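Local coordinates for CPXV018 protein (Cowpox virus, PDB 4PDC), which is an MHC class I-like protein that probably acts as a secreted decoy ligand for the immune receptor NKG2D, at residues K3-E11 / Y55-F66. The protein carries 2 engineered substitutions. Numbering follows the deposited sequence.
Sequences KLAFNFNLE and YKNVFSEFFSLF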
ATOM      1  N   LYS E   3      18.085  -6.638  10.160  1.00 18.21           N
ATOM      2  CA  LYS E   3      17.846  -6.169   8.807  1.00 17.86           C
ATOM      3  C   LYS E   3      17.203  -7.255   7.952  1.00 19.00           C
ATOM      4  O   LYS E   3      17.502  -8.444   8.091  1.00 19.28           O
ATOM      5  CB  LYS E   3      19.150  -5.688   8.166  1.00 23.19           C
ATOM      6  CG  LYS E   3      20.253  -6.723   8.134  1.00 27.11           C
ATOM      7  CD  LYS E   3      21.583  -6.093   7.750  1.00 34.68           C
ATOM      8  CE  LYS E   3      22.686  -7.136   7.679  1.00 38.27           C
ATOM      9  NZ  LYS E   3      23.996  -6.541   7.295  1.00 38.97           N
ATOM     10  N   LEU E   4      16.292  -6.821   7.090  1.00 15.59           N
ATOM     11  CA  LEU E   4      15.631  -7.693   6.134  1.00 13.41           C
ATOM     12  C   LEU E   4      15.978  -7.183   4.744  1.00 13.12           C
ATOM     13  O   LEU E   4      15.699  -6.032   4.421  1.00 12.97           O
ATOM     14  CB  LEU E   4      14.121  -7.702   6.366  1.00 14.06           C
ATOM     15  CG  LEU E   4      13.253  -8.626   5.512  1.00 12.36           C
ATOM     16  CD1 LEU E   4      13.608 -10.091   5.723  1.00 15.83           C
ATOM     17  CD2 LEU E   4      11.803  -8.380   5.847  1.00 11.74           C
ATOM     18  N   ALA E   5      16.609  -8.032   3.941  1.00 14.08           N
ATOM     19  CA  ALA E   5      17.078  -7.638   2.616  1.00 13.44           C
ATOM     20  C   ALA E   5      16.406  -8.462   1.525  1.00 17.16           C
ATOM     21  O   ALA E   5      16.208  -9.670   1.674  1.00 16.57           O
ATOM     22  CB  ALA E   5      18.583  -7.779   2.527  1.00 18.34           C
ATOM     23  N   PHE E   6      16.059  -7.787   0.435  1.00 15.63           N
ATOM     24  CA  PHE E   6      15.497  -8.418  -0.752  1.00 13.64           C
ATOM     25  C   PHE E   6      16.432  -8.177  -1.927  1.00 14.46           C
ATOM     26  O   PHE E   6      16.740  -7.031  -2.239  1.00 13.48           O
ATOM     27  CB  PHE E   6      14.113  -7.853  -1.067  1.00 12.69           C
ATOM     28  CG  PHE E   6      13.094  -8.103   0.002  1.00 12.18           C
ATOM     29  CD1 PHE E   6      13.036  -7.299   1.125  1.00 13.36           C
ATOM     30  CD2 PHE E   6      12.180  -9.132  -0.126  1.00 13.02           C
ATOM     31  CE1 PHE E   6      12.096  -7.524   2.106  1.00 16.36           C
ATOM     32  CE2 PHE E   6      11.235  -9.361   0.852  1.00 13.36           C
ATOM     33  CZ  PHE E   6      11.193  -8.556   1.969  1.00 16.42           C
ATOM     34  N   ASN E   7      16.883  -9.249  -2.570  1.00 14.65           N
ATOM     35  CA  ASN E   7      17.759  -9.133  -3.734  1.00 15.88           C
ATOM     36  C   ASN E   7      17.074  -9.657  -4.994  1.00 16.33           C
ATOM     37  O   ASN E   7      16.945 -10.866  -5.185  1.00 15.03           O
ATOM     38  CB  ASN E   7      19.072  -9.883  -3.498  1.00 19.07           C
ATOM     39  CG  ASN E   7      20.124  -9.558  -4.548  1.00 26.15           C
ATOM     40  OD1 ASN E   7      20.476 -10.397  -5.375  1.00 33.75           O
ATOM     41  ND2 ASN E   7      20.616  -8.324  -4.527  1.00 23.45           N
ATOM     42  N   PHE E   8      16.623  -8.732  -5.835  1.00 13.46           N
ATOM     43  CA  PHE E   8      15.963  -9.070  -7.089  1.00 16.36           C
ATOM     44  C   PHE E   8      16.978  -9.140  -8.212  1.00 15.66           C
ATOM     45  O   PHE E   8      17.760  -8.212  -8.396  1.00 14.02           O
ATOM     46  CB  PHE E   8      14.894  -8.035  -7.435  1.00 14.45           C
ATOM     47  CG  PHE E   8      13.809  -7.922  -6.418  1.00 13.89           C
ATOM     48  CD1 PHE E   8      13.990  -7.156  -5.276  1.00 13.75           C
ATOM     49  CD2 PHE E   8      12.598  -8.565  -6.605  1.00 13.24           C
ATOM     50  CE1 PHE E   8      12.984  -7.047  -4.335  1.00 13.98           C
ATOM     51  CE2 PHE E   8      11.588  -8.460  -5.663  1.00 16.30           C
ATOM     52  CZ  PHE E   8      11.783  -7.699  -4.529  1.00 16.68           C
ATOM     53  N   ASN E   9      16.960 -10.234  -8.966  1.00 18.72           N
ATOM     54  CA  ASN E   9      17.846 -10.377 -10.115  1.00 17.71           C
ATOM     55  C   ASN E   9      17.097 -10.834 -11.356  1.00 18.89           C
ATOM     56  O   ASN E   9      16.330 -11.799 -11.312  1.00 16.16           O
ATOM     57  CB  ASN E   9      18.972 -11.359  -9.807  1.00 17.97           C
ATOM     58  CG  ASN E   9      19.982 -11.451 -10.932  1.00 21.21           C
ATOM     59  OD1 ASN E   9      20.654 -10.474 -11.255  1.00 24.65           O
ATOM     60  ND2 ASN E   9      20.097 -12.629 -11.531  1.00 23.34           N
ATOM     61  N   LEU E  10      17.320 -10.117 -12.454  1.00 15.50           N
ATOM     62  CA  LEU E  10      16.822 -10.510 -13.763  1.00 16.76           C
ATOM     63  C   LEU E  10      18.010 -10.664 -14.704  1.00 19.62           C
ATOM     64  O   LEU E  10      18.659  -9.680 -15.058  1.00 18.29           O
ATOM     65  CB  LEU E  10      15.828  -9.478 -14.308  1.00 17.53           C
ATOM     66  CG  LEU E  10      15.255  -9.774 -15.698  1.00 16.67           C
ATOM     67  CD1 LEU E  10      14.469 -11.070 -15.705  1.00 22.09           C
ATOM     68  CD2 LEU E  10      14.378  -8.626 -16.176  1.00 17.22           C
ATOM     69  N   GLU E  11      18.300 -11.904 -15.086  1.00 18.79           N
ATOM     70  CA  GLU E  11      19.429 -12.200 -15.966  1.00 25.42           C
ATOM     71  C   GLU E  11      18.942 -12.593 -17.354  1.00 25.51           C
ATOM     72  O   GLU E  11      18.259 -13.602 -17.510  1.00 24.74           O
ATOM     73  CB  GLU E  11      20.291 -13.323 -15.380  1.00 23.36           C
ATOM     74  CG  GLU E  11      21.564 -13.611 -16.180  1.00 31.78           C
ATOM     75  CD  GLU E  11      22.384 -14.752 -15.598  1.00 32.30           C
ATOM     76  OE1 GLU E  11      21.788 -15.772 -15.192  1.00 36.09           O
ATOM     77  OE2 GLU E  11      23.626 -14.628 -15.546  1.00 36.34           O
ATOM     78  N   TYR E  55       4.793 -12.636  -0.561  1.00 12.77           N
ATOM     79  CA  TYR E  55       5.989 -12.383  -1.354  1.00 13.18           C
ATOM     80  C   TYR E  55       5.887 -13.017  -2.738  1.00 14.10           C
ATOM     81  O   TYR E  55       6.395 -12.461  -3.713  1.00 12.95           O
ATOM     82  CB  TYR E  55       7.240 -12.905  -0.640  1.00 13.17           C
ATOM     83  CG  TYR E  55       7.615 -12.147   0.625  1.00 15.46           C
ATOM     84  CD1 TYR E  55       7.330 -10.791   0.767  1.00 12.49           C
ATOM     85  CD2 TYR E  55       8.259 -12.793   1.674  1.00 14.64           C
ATOM     86  CE1 TYR E  55       7.674 -10.104   1.928  1.00 15.66           C
ATOM     87  CE2 TYR E  55       8.607 -12.117   2.831  1.00 14.01           C
ATOM     88  CZ  TYR E  55       8.309 -10.777   2.955  1.00 13.86           C
ATOM     89  OH  TYR E  55       8.652 -10.118   4.108  1.00 15.59           O
ATOM     90  N   LYS E  56       5.249 -14.179  -2.831  1.00 11.71           N
ATOM     91  CA  LYS E  56       5.100 -14.833  -4.129  1.00 15.22           C
ATOM     92  C   LYS E  56       4.382 -13.896  -5.094  1.00 13.95           C
ATOM     93  O   LYS E  56       4.757 -13.787  -6.259  1.00 16.50           O
ATOM     94  CB  LYS E  56       4.341 -16.154  -4.003  1.00 16.70           C
ATOM     95  CG  LYS E  56       4.263 -16.939  -5.312  1.00 20.44           C
ATOM     96  CD  LYS E  56       3.572 -18.280  -5.122  1.00 27.75           C
ATOM     97  CE  LYS E  56       3.562 -19.093  -6.408  1.00 30.79           C
ATOM     98  NZ  LYS E  56       2.956 -20.443  -6.207  1.00 31.93           N
ATOM     99  N   ASN E  57       3.367 -13.199  -4.596  1.00 12.27           N
ATOM    100  CA  ASN E  57       2.626 -12.252  -5.414  1.00 13.08           C
ATOM    101  C   ASN E  57       3.433 -10.995  -5.724  1.00 15.68           C
ATOM    102  O   ASN E  57       3.493 -10.562  -6.872  1.00 13.45           O
ATOM    103  CB  ASN E  57       1.317 -11.865  -4.722  1.00 20.81           C
ATOM    104  CG  ASN E  57       0.283 -12.974  -4.769  1.00 25.65           C
ATOM    105  OD1 ASN E  57       0.198 -13.716  -5.749  1.00 32.51           O
ATOM    106  ND2 ASN E  57      -0.510 -13.093  -3.709  1.00 27.48           N
ATOM    107  N   VAL E  58       4.043 -10.408  -4.699  1.00 12.98           N
ATOM    108  CA  VAL E  58       4.847  -9.209  -4.889  1.00 11.78           C
ATOM    109  C   VAL E  58       6.018  -9.474  -5.830  1.00 10.70           C
ATOM    110  O   VAL E  58       6.343  -8.639  -6.670  1.00 12.79           O
ATOM    111  CB  VAL E  58       5.385  -8.674  -3.546  1.00 15.00           C
ATOM    112  CG1 VAL E  58       6.372  -7.532  -3.770  1.00 13.02           C
ATOM    113  CG2 VAL E  58       4.235  -8.210  -2.671  1.00 11.75           C
ATOM    114  N   PHE E  59       6.660 -10.628  -5.680  1.00 12.71           N
ATOM    115  CA  PHE E  59       7.826 -10.944  -6.495  1.00 12.91           C
ATOM    116  C   PHE E  59       7.426 -11.192  -7.950  1.00 15.14           C
ATOM    117  O   PHE E  59       8.053 -10.662  -8.868  1.00 12.36           O
ATOM    118  CB  PHE E  59       8.575 -12.157  -5.928  1.00 10.07           C
ATOM    119  CG  PHE E  59       9.197 -11.917  -4.572  1.00 13.18           C
ATOM    120  CD1 PHE E  59       9.180 -10.656  -3.986  1.00 13.27           C
ATOM    121  CD2 PHE E  59       9.798 -12.958  -3.879  1.00 15.09           C
ATOM    122  CE1 PHE E  59       9.748 -10.440  -2.739  1.00 14.15           C
ATOM    123  CE2 PHE E  59      10.368 -12.747  -2.627  1.00 14.94           C
ATOM    124  CZ  PHE E  59      10.342 -11.488  -2.060  1.00 15.54           C
ATOM    125  N   SER E  60       6.383 -11.988  -8.167  1.00 12.44           N
ATOM    126  CA  SER E  60       5.926 -12.276  -9.527  1.00 15.47           C
ATOM    127  C   SER E  60       5.540 -10.989 -10.252  1.00 15.91           C
ATOM    128  O   SER E  60       5.927 -10.772 -11.404  1.00 14.84           O
ATOM    129  CB  SER E  60       4.740 -13.243  -9.508  1.00 19.05           C
ATOM    130  OG  SER E  60       5.109 -14.487  -8.945  1.00 26.66           O
ATOM    131  N   GLU E  61       4.793 -10.130  -9.564  1.00 14.24           N
ATOM    132  CA  GLU E  61       4.368  -8.857 -10.134  1.00 16.08           C
ATOM    133  C   GLU E  61       5.556  -7.930 -10.404  1.00 14.22           C
ATOM    134  O   GLU E  61       5.557  -7.191 -11.386  1.00 18.48           O
ATOM    135  CB  GLU E  61       3.366  -8.168  -9.205  1.00 19.87           C
ATOM    136  CG  GLU E  61       2.041  -8.908  -9.056  1.00 27.96           C
ATOM    137  CD  GLU E  61       1.173  -8.838 -10.301  1.00 41.64           C
ATOM    138  OE1 GLU E  61       1.530  -8.103 -11.247  1.00 41.26           O
ATOM    139  OE2 GLU E  61       0.125  -9.522 -10.332  1.00 50.70           O
ATOM    140  N   PHE E  62       6.564  -7.968  -9.534  1.00 15.60           N
ATOM    141  CA  PHE E  62       7.769  -7.157  -9.722  1.00 14.83           C
ATOM    142  C   PHE E  62       8.367  -7.383 -11.105  1.00 13.77           C
ATOM    143  O   PHE E  62       8.755  -6.434 -11.790  1.00 15.86           O
ATOM    144  CB  PHE E  62       8.815  -7.475  -8.646  1.00 13.27           C
ATOM    145  CG  PHE E  62      10.121  -6.743  -8.830  1.00 10.38           C
ATOM    146  CD1 PHE E  62      10.330  -5.512  -8.235  1.00 10.57           C
ATOM    147  CD2 PHE E  62      11.141  -7.292  -9.596  1.00 12.22           C
ATOM    148  CE1 PHE E  62      11.534  -4.836  -8.406  1.00 13.44           C
ATOM    149  CE2 PHE E  62      12.344  -6.626  -9.763  1.00 12.04           C
ATOM    150  CZ  PHE E  62      12.536  -5.396  -9.172  1.00 12.36           C
ATOM    151  N   PHE E  63       8.435  -8.644 -11.518  1.00 13.88           N
ATOM    152  CA  PHE E  63       9.020  -8.984 -12.808  1.00 15.96           C
ATOM    153  C   PHE E  63       8.041  -8.786 -13.963  1.00 14.71           C
ATOM    154  O   PHE E  63       8.423  -8.310 -15.028  1.00 11.05           O
ATOM    155  CB  PHE E  63       9.521 -10.426 -12.795  1.00 16.31           C
ATOM    156  CG  PHE E  63      10.721 -10.636 -11.916  1.00 16.94           C
ATOM    157  CD1 PHE E  63      11.965 -10.164 -12.299  1.00 16.08           C
ATOM    158  CD2 PHE E  63      10.605 -11.300 -10.707  1.00 13.45           C
ATOM    159  CE1 PHE E  63      13.073 -10.354 -11.495  1.00 16.16           C
ATOM    160  CE2 PHE E  63      11.707 -11.494  -9.898  1.00 15.64           C
ATOM    161  CZ  PHE E  63      12.944 -11.017 -10.292  1.00 17.68           C
ATOM    162  N   SER E  64       6.778  -9.140 -13.752  1.00 14.62           N
ATOM    163  CA  SER E  64       5.801  -9.098 -14.835  1.00 17.58           C
ATOM    164  C   SER E  64       5.395  -7.661 -15.164  1.00 18.25           C
ATOM    165  O   SER E  64       4.869  -7.397 -16.241  1.00 15.30           O
ATOM    166  CB  SER E  64       4.566  -9.932 -14.481  1.00 21.93           C
ATOM    167  OG  SER E  64       3.854  -9.367 -13.399  1.00 26.07           O
ATOM    168  N   LEU E  65       5.648  -6.741 -14.238  1.00 15.25           N
ATOM    169  CA  LEU E  65       5.384  -5.321 -14.462  1.00 16.15           C
ATOM    170  C   LEU E  65       6.556  -4.620 -15.155  1.00 18.76           C
ATOM    171  O   LEU E  65       6.418  -3.490 -15.628  1.00 13.28           O
ATOM    172  CB  LEU E  65       5.089  -4.616 -13.136  1.00 18.37           C
ATOM    173  CG  LEU E  65       3.755  -4.932 -12.459  1.00 26.98           C
ATOM    174  CD1 LEU E  65       3.751  -4.393 -11.035  1.00 24.22           C
ATOM    175  CD2 LEU E  65       2.601  -4.349 -13.253  1.00 22.89           C
ATOM    176  N   PHE E  66       7.710  -5.278 -15.205  1.00 16.54           N
ATOM    177  CA  PHE E  66       8.879  -4.690 -15.851  1.00 16.39           C
ATOM    178  C   PHE E  66       8.761  -4.848 -17.360  1.00 18.01           C
ATOM    179  O   PHE E  66       8.728  -5.964 -17.875  1.00 17.22           O
ATOM    180  CB  PHE E  66      10.171  -5.335 -15.346  1.00 14.80           C
ATOM    181  CG  PHE E  66      11.419  -4.745 -15.949  1.00 14.42           C
ATOM    182  CD1 PHE E  66      11.664  -3.382 -15.877  1.00 16.17           C
ATOM    183  CD2 PHE E  66      12.349  -5.553 -16.578  1.00 15.24           C
ATOM    184  CE1 PHE E  66      12.814  -2.838 -16.430  1.00 14.97           C
ATOM    185  CE2 PHE E  66      13.499  -5.016 -17.132  1.00 14.62           C
ATOM    186  CZ  PHE E  66      13.730  -3.661 -17.059  1.00 16.09           C
TER
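Phe8 pairs with Phe59 and Leu10 with Phe63 as the nearest CA atoms across the contact (8.4 and 8.0 Å), where the axis of helix 55-64 crosses that of strand 3-11 at -38° with a closest approach of 10.4 Å. No hydrogen bond joins the segments, so the contact rests on side chains, above all an aromatic cluster. Phe6 presents its edge to the face of Tyr55 in a T-shaped pair with centroids 5.3 Å apart. The same ring meets Phe59 rim to rim, Phe6 CD2 lying 3.6 Å from Phe59 CZ. Phe8 turns an edge toward the face of Phe59 in an offset, nearly perpendicular pair. One face of the Phe8 ring goes to Phe62: the centroids are 4.2 Å apart and the planes 28° from parallel, a tilted face-to-face stack. The Phe62 ring is carried there by a first torsion that places CG anti to the backbone N (chi1 176°). Farther along, the rim of Phe63 receives Leu10 CB, and Leu10 CD2 packs 3.7 Å from Phe66 CD2. The Tyr55 hydroxyl, close to Leu4 and Phe6, hydrogen-bonds His137 of helix 131-146. A seven-stranded antiparallel sheet covered by helices 51-64, 113-126 and 131-146 is consistent with an MHC class I-like platform; here strand 2-13 runs between strands 16-25 and 75-87, while Leu125 of helix 113-126 touches Phe8 and Cys134 of helix 131-146 touches Phe6.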